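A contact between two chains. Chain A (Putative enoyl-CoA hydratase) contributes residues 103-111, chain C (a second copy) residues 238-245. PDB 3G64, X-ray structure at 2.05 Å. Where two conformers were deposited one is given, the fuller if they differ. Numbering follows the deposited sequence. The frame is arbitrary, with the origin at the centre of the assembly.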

# COMPACT_ATOMS: atom_id res chain seq x y z
N GLY A 103 0.66 17.11 13.97
CA GLY A 103 1.38 15.96 13.44
C GLY A 103 1.91 15.06 14.54
O GLY A 103 1.89 13.83 14.42
N GLN A 104 2.38 15.63 15.64
CA GLN A 104 2.91 14.75 16.69
C GLN A 104 1.78 14.10 17.50
O GLN A 104 2.01 13.08 18.16
CB GLN A 104 3.91 15.48 17.59
CG GLN A 104 5.11 16.09 16.83
CD GLN A 104 6.16 15.08 16.42
OE1 GLN A 104 6.47 14.15 17.17
NE2 GLN A 104 6.74 15.27 15.23
N VAL A 105 0.56 14.65 17.43
CA VAL A 105 -0.57 13.92 18.02
C VAL A 105 -0.81 12.62 17.25
O VAL A 105 -0.89 11.54 17.83
CB VAL A 105 -1.86 14.77 18.07
CG1 VAL A 105 -3.05 13.86 18.52
CG2 VAL A 105 -1.65 15.90 19.05
N VAL A 106 -0.85 12.73 15.92
CA VAL A 106 -1.06 11.57 15.06
C VAL A 106 0.09 10.56 15.24
O VAL A 106 -0.15 9.35 15.33
CB VAL A 106 -1.21 12.01 13.58
CG1 VAL A 106 -1.10 10.83 12.65
CG2 VAL A 106 -2.56 12.73 13.39
N ARG A 107 1.32 11.06 15.29
CA ARG A 107 2.45 10.18 15.51
C ARG A 107 2.32 9.47 16.87
O ARG A 107 2.59 8.26 16.99
CB ARG A 107 3.76 10.97 15.43
CG ARG A 107 4.96 10.06 15.29
CD ARG A 107 6.29 10.85 15.09
NE ARG A 107 6.76 11.36 16.36
CZ ARG A 107 7.99 11.82 16.60
NH1 ARG A 107 8.92 11.83 15.64
NH2 ARG A 107 8.31 12.26 17.81
N ALA A 108 1.91 10.22 17.89
CA ALA A 108 1.74 9.63 19.22
C ALA A 108 0.65 8.53 19.20
O ALA A 108 0.79 7.49 19.86
CB ALA A 108 1.38 10.71 20.23
N VAL A 109 -0.41 8.72 18.42
CA VAL A 109 -1.39 7.64 18.28
C VAL A 109 -0.75 6.42 17.63
O VAL A 109 -0.95 5.30 18.08
CB VAL A 109 -2.65 8.06 17.49
CG1 VAL A 109 -3.55 6.82 17.22
CG2 VAL A 109 -3.44 9.10 18.26
N ARG A 110 0.05 6.64 16.58
CA ARG A 110 0.71 5.53 15.91
C ARG A 110 1.74 4.80 16.80
O ARG A 110 2.05 3.63 16.56
CB ARG A 110 1.38 6.00 14.58
CG ARG A 110 0.33 6.53 13.50
CD ARG A 110 -0.75 5.45 13.17
NE ARG A 110 -0.16 4.10 13.06
CZ ARG A 110 -0.75 2.98 13.50
NH1 ARG A 110 -1.96 3.02 14.07
NH2 ARG A 110 -0.12 1.81 13.37
N GLU A 111 2.28 5.49 17.81
CA GLU A 111 3.41 4.94 18.55
C GLU A 111 3.10 4.48 19.98
O GLU A 111 3.96 3.88 20.61
CB GLU A 111 4.60 5.93 18.59
CG GLU A 111 5.33 6.05 17.26
CD GLU A 111 6.52 7.02 17.30
OE1 GLU A 111 6.74 7.71 18.32
OE2 GLU A 111 7.26 7.08 16.29
N PRO C 238 9.79 8.18 5.94
CA PRO C 238 9.18 7.58 7.16
C PRO C 238 8.15 8.51 7.84
O PRO C 238 8.07 9.72 7.55
CB PRO C 238 10.38 7.42 8.11
CG PRO C 238 11.31 8.62 7.74
CD PRO C 238 11.19 8.63 6.18
N LEU C 239 7.39 7.96 8.77
CA LEU C 239 6.36 8.74 9.47
C LEU C 239 6.90 10.02 10.12
O LEU C 239 6.31 11.09 9.97
CB LEU C 239 5.64 7.87 10.52
CG LEU C 239 4.60 8.58 11.41
CD1 LEU C 239 3.49 9.17 10.59
CD2 LEU C 239 4.06 7.58 12.43
N ALA C 240 8.00 9.94 10.84
CA ALA C 240 8.46 11.13 11.56
C ALA C 240 8.85 12.24 10.56
O ALA C 240 8.65 13.43 10.82
CB ALA C 240 9.60 10.81 12.50
N ALA C 241 9.41 11.85 9.42
CA ALA C 241 9.77 12.87 8.42
C ALA C 241 8.53 13.45 7.77
O ALA C 241 8.49 14.64 7.48
CB ALA C 241 10.71 12.28 7.35
N ALA C 242 7.53 12.60 7.51
CA ALA C 242 6.31 13.07 6.86
C ALA C 242 5.65 14.15 7.65
O ALA C 242 5.15 15.13 7.08
CB ALA C 242 5.32 11.90 6.62
N VAL C 243 5.61 14.01 8.97
CA VAL C 243 4.95 15.05 9.72
C VAL C 243 5.76 16.36 9.77
O VAL C 243 5.18 17.43 9.92
CB VAL C 243 4.46 14.58 11.12
CG1 VAL C 243 3.38 13.47 10.99
CG2 VAL C 243 5.61 14.14 11.96
N GLU C 244 7.08 16.29 9.60
CA GLU C 244 7.88 17.54 9.47
C GLU C 244 7.58 18.24 8.12
O GLU C 244 7.50 19.45 8.04
CB GLU C 244 9.38 17.21 9.55
CG GLU C 244 9.85 16.89 10.96
CD GLU C 244 9.56 18.05 11.92
OE1 GLU C 244 9.85 19.21 11.54
OE2 GLU C 244 9.05 17.80 13.04
N LEU C 245 7.48 17.46 7.04
CA LEU C 245 7.12 18.05 5.75
C LEU C 245 5.69 18.64 5.81
O LEU C 245 5.42 19.71 5.26
CB LEU C 245 7.17 16.97 4.66
CG LEU C 245 6.76 17.44 3.25
CD1 LEU C 245 7.62 18.66 2.84
CD2 LEU C 245 6.92 16.33 2.27
O HOH W 1 8.70 14.34 13.39

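This is a small, largely nonpolar packing of two nearly antiparallel helices from two copies of the same protein, with no direct hydrogen bond between them and one water bridging their polar margin. The helix axes run at 163° to each other and approach to 9.7 Å, and together the two stretches bury 331 Å².

The helices come nearest at Gly A103, whose CA lies 5.2 Å from the CA of Val C243. Glycine suits this place because it has no side chain: a CB built in ideal geometry would point toward chain C and sit only 3.0 Å from CB of Val C243, too tight for two carbons. Val C243 takes the space and rests its CG1 3.8 Å from Gly A103 O. Gly A103 O already accepts from Arg A107 N at 3.0 Å, so its helical hydrogen bond is met while a methyl group packs beside it. With chi1 in the m rotamer, Val C243 also places CG2 3.6 Å from NE2 of Gln A104. Its compact branched side chain fills this close approach.

One turn earlier in chain C, Leu C239 points toward chain A, where the helices leave room for a longer side chain. Leu C239 CD2 lies 3.9 Å from Arg A107 CG and 3.8 Å from Arg A110 CB. Both arginines therefore present aliphatic carbon to the leucine, and their charged ends need not enter this nonpolar contact. The guanidinium of Arg A110 finds hydrogen bonds elsewhere in the structure. Arg A107, extended through chi1 and chi2 (both t) before turning at chi3 (p), carries NH1 to 3.4 Å from CB of Ala C240, which lies at the edge of the guanidinium, near its plane. The small alanine allows this close passage but offers the charged group no side-chain acceptor.

Polar chemistry gathers around the amide of Gln A104. Its CA-to-CB bond points sideways, but chi1 and chi2, both m, bring the end of the side chain nearer to chain C. Gln A104 NE2 donates to a water oxygen at 2.8 Å, and that water oxygen donates to Ala C240 O at 2.7 Å, with a weak bond to Glu C244 OE2 at 3.5 Å. Glutamine suits the role because its amide nitrogen can donate, whereas Glu C244 supplies an acceptor. The water joins groups that do not bond directly: Gln A104 NE2 and Glu C244 OE2 remain 4.1 Å apart.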